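Local coordinates for cobalamin biosynthesis protein CobN (PDB 7C6O) that forms the large, catalytic subunit of cobaltochelatase, the enzyme that inserts cobalt into the corrin ring during cobalamin biosynthesis, at residues L423-I428 against H1135-A1140. Sequence-based numbering, arbitrary orientation.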
ATOM      1  N   LEU A 423       2.607  29.089  11.545  1.00 16.60           N
ATOM      2  CA  LEU A 423       1.397  28.278  11.483  1.00 19.49           C
ATOM      3  C   LEU A 423       1.505  27.062  12.391  1.00 19.79           C
ATOM      4  O   LEU A 423       0.611  26.796  13.202  1.00 18.08           O
ATOM      5  CB  LEU A 423       1.124  27.846  10.043  1.00 20.95           C
ATOM      6  CG  LEU A 423      -0.118  26.970   9.854  1.00 19.53           C
ATOM      7  CD1 LEU A 423      -1.376  27.743  10.235  1.00 19.75           C
ATOM      8  CD2 LEU A 423      -0.210  26.446   8.427  1.00 18.38           C
ATOM      9  N   ILE A 424       2.602  26.310  12.271  1.00 17.83           N
ATOM     10  CA  ILE A 424       2.716  25.074  13.034  1.00 17.35           C
ATOM     11  C   ILE A 424       2.883  25.372  14.520  1.00 20.35           C
ATOM     12  O   ILE A 424       2.375  24.627  15.366  1.00 20.98           O
ATOM     13  CB  ILE A 424       3.862  24.203  12.476  1.00 18.82           C
ATOM     14  CG1 ILE A 424       3.678  22.745  12.902  1.00 21.77           C
ATOM     15  CG2 ILE A 424       5.231  24.731  12.890  1.00 22.41           C
ATOM     16  CD1 ILE A 424       2.499  22.071  12.231  1.00 21.94           C
ATOM     17  N   HIS A 425       3.567  26.468  14.868  1.00 19.99           N
ATOM     18  CA  HIS A 425       3.670  26.847  16.274  1.00 22.42           C
ATOM     19  C   HIS A 425       2.304  27.200  16.843  1.00 21.49           C
ATOM     20  O   HIS A 425       1.992  26.857  17.989  1.00 22.92           O
ATOM     21  CB  HIS A 425       4.636  28.019  16.445  1.00 23.93           C
ATOM     22  CG  HIS A 425       6.065  27.674  16.164  1.00 25.34           C
ATOM     23  ND1 HIS A 425       7.088  28.586  16.294  1.00 25.23           N
ATOM     24  CD2 HIS A 425       6.640  26.518  15.756  1.00 24.17           C
ATOM     25  CE1 HIS A 425       8.234  28.007  15.981  1.00 26.01           C
ATOM     26  NE2 HIS A 425       7.989  26.752  15.649  1.00 25.24           N
ATOM     27  N   ALA A 426       1.477  27.890  16.054  1.00 19.92           N
ATOM     28  CA  ALA A 426       0.129  28.219  16.504  1.00 20.65           C
ATOM     29  C   ALA A 426      -0.700  26.961  16.721  1.00 23.25           C
ATOM     30  O   ALA A 426      -1.503  26.889  17.659  1.00 24.98           O
ATOM     31  CB  ALA A 426      -0.549  29.144  15.493  1.00 19.36           C
ATOM     32  N   LEU A 427      -0.517  25.953  15.864  1.00 21.70           N
ATOM     33  CA  LEU A 427      -1.249  24.701  16.029  1.00 20.99           C
ATOM     34  C   LEU A 427      -0.787  23.951  17.271  1.00 24.25           C
ATOM     35  O   LEU A 427      -1.611  23.407  18.014  1.00 22.56           O
ATOM     36  CB  LEU A 427      -1.092  23.829  14.783  1.00 18.91           C
ATOM     37  CG  LEU A 427      -1.765  22.457  14.833  1.00 20.28           C
ATOM     38  CD1 LEU A 427      -3.258  22.597  15.133  1.00 24.12           C
ATOM     39  CD2 LEU A 427      -1.542  21.694  13.534  1.00 19.60           C
ATOM     40  N   ILE A 428       0.524  23.913  17.517  1.00 26.43           N
ATOM     41  CA  ILE A 428       1.036  23.246  18.713  1.00 27.67           C
ATOM     42  C   ILE A 428       0.496  23.916  19.970  1.00 32.41           C
ATOM     43  O   ILE A 428       0.097  23.246  20.930  1.00 33.06           O
ATOM     44  CB  ILE A 428       2.576  23.235  18.697  1.00 26.14           C
ATOM     45  CG1 ILE A 428       3.092  22.375  17.541  1.00 23.29           C
ATOM     46  CG2 ILE A 428       3.121  22.739  20.026  1.00 29.62           C
ATOM     47  CD1 ILE A 428       4.561  22.578  17.247  1.00 25.17           C
ATOM     48  N   HIS A1135      14.351  24.403   5.867  1.00 16.26           N
ATOM     49  CA  HIS A1135      12.961  23.970   5.943  1.00 16.18           C
ATOM     50  C   HIS A1135      12.390  24.064   7.355  1.00 14.08           C
ATOM     51  O   HIS A1135      11.430  23.354   7.673  1.00 14.42           O
ATOM     52  CB  HIS A1135      12.819  22.551   5.388  1.00 16.17           C
ATOM     53  CG  HIS A1135      12.991  22.479   3.902  1.00 15.49           C
ATOM     54  ND1 HIS A1135      11.967  22.758   3.021  1.00 15.60           N
ATOM     55  CD2 HIS A1135      14.074  22.192   3.141  1.00 17.78           C
ATOM     56  CE1 HIS A1135      12.409  22.634   1.782  1.00 17.37           C
ATOM     57  NE2 HIS A1135      13.684  22.290   1.826  1.00 15.58           N
ATOM     58  N   GLY A1136      12.963  24.920   8.200  1.00 15.76           N
ATOM     59  CA  GLY A1136      12.307  25.319   9.438  1.00 16.08           C
ATOM     60  C   GLY A1136      11.915  24.160  10.334  1.00 14.49           C
ATOM     61  O   GLY A1136      12.705  23.248  10.600  1.00 16.99           O
ATOM     62  N   TYR A1137      10.664  24.202  10.807  1.00 14.71           N
ATOM     63  CA  TYR A1137      10.179  23.235  11.790  1.00 14.83           C
ATOM     64  C   TYR A1137      10.364  21.802  11.303  1.00 16.25           C
ATOM     65  O   TYR A1137      10.860  20.942  12.042  1.00 14.10           O
ATOM     66  CB  TYR A1137       8.706  23.515  12.105  1.00 15.62           C
ATOM     67  CG  TYR A1137       8.035  22.494  13.005  1.00 16.43           C
ATOM     68  CD1 TYR A1137       7.453  21.349  12.477  1.00 16.86           C
ATOM     69  CD2 TYR A1137       7.963  22.687  14.379  1.00 18.70           C
ATOM     70  CE1 TYR A1137       6.838  20.419  13.289  1.00 15.06           C
ATOM     71  CE2 TYR A1137       7.341  21.760  15.202  1.00 18.98           C
ATOM     72  CZ  TYR A1137       6.783  20.626  14.648  1.00 19.80           C
ATOM     73  OH  TYR A1137       6.163  19.694  15.455  1.00 20.88           O
ATOM     74  N   LYS A1138       9.969  21.525  10.059  1.00 13.57           N
ATOM     75  CA  LYS A1138      10.013  20.152   9.563  1.00 15.32           C
ATOM     76  C   LYS A1138      11.446  19.691   9.327  1.00 13.50           C
ATOM     77  O   LYS A1138      11.770  18.519   9.551  1.00 14.55           O
ATOM     78  CB  LYS A1138       9.186  20.032   8.284  1.00 15.22           C
ATOM     79  CG  LYS A1138       8.997  18.603   7.789  1.00 16.02           C
ATOM     80  CD  LYS A1138       8.438  17.700   8.879  1.00 17.43           C
ATOM     81  CE  LYS A1138       7.886  16.405   8.300  1.00 20.68           C
ATOM     82  NZ  LYS A1138       8.841  15.753   7.362  1.00 21.73           N
ATOM     83  N   GLY A1139      12.319  20.593   8.876  1.00 15.71           N
ATOM     84  CA  GLY A1139      13.725  20.244   8.770  1.00 15.79           C
ATOM     85  C   GLY A1139      14.323  19.859  10.110  1.00 15.77           C
ATOM     86  O   GLY A1139      15.065  18.879  10.213  1.00 14.29           O
ATOM     87  N   ALA A1140      13.997  20.622  11.155  1.00 14.47           N
ATOM     88  CA  ALA A1140      14.433  20.274  12.504  1.00 15.20           C
ATOM     89  C   ALA A1140      13.804  18.967  12.965  1.00 16.24           C
ATOM     90  O   ALA A1140      14.451  18.164  13.647  1.00 16.12           O
ATOM     91  CB  ALA A1140      14.084  21.408  13.466  1.00 11.77           C
TER
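Tyr1137, in the first turn of helix 1136-1157, reaches across to helix 420-431, packs its ring against Ile424, which covers a face, and touches Ile428 obliquely, one turn further on. The contact joins two helices some 700 residues apart in sequence, both within the CobN/magnesium chelatase family region. The two segments' axes pass 11.2 Å apart at 73°, a gap that a long aromatic side chain can bridge.

Apolar contacts dominate. The CG2 methyl of Ile424 makes a CH-pi contact, 4.0 Å from the centroid of the Tyr1137 ring and 27° off the normal, while CG1 lies over the rim on the CE1 side, 3.9 Å from Tyr1137 CE1. A beta-branched residue suits this place because both branches can spread over one flat surface. Ile428 meets the outer part of the ring, CD1 coming to 3.5 Å from Tyr1137 CE2. Its CG1 stands anti to the carbonyl carbon (chi1 -66°) and the chain runs on extended, carrying CD1 to the ring.

Polar groups sit at the margins and find partners elsewhere. His425 brings NE2 to 4.3 Å from Tyr1137 CD2, a loose touch at the imidazole edge; this nitrogen is hydrogen-bonded to Ser1185 O. The backbone N of Tyr1137 bonds Asp421 OD1, a direct polar tie to helix 420-431. Trp1188 of helix 1187-1203 touches both Tyr1137 and Ile428.

No hydrogen bond links the two segments directly, so their mutual contact rests on van der Waals and CH-pi packing, while the bond of the phenol OH to Ile383 O probably anchors the far end of the ring.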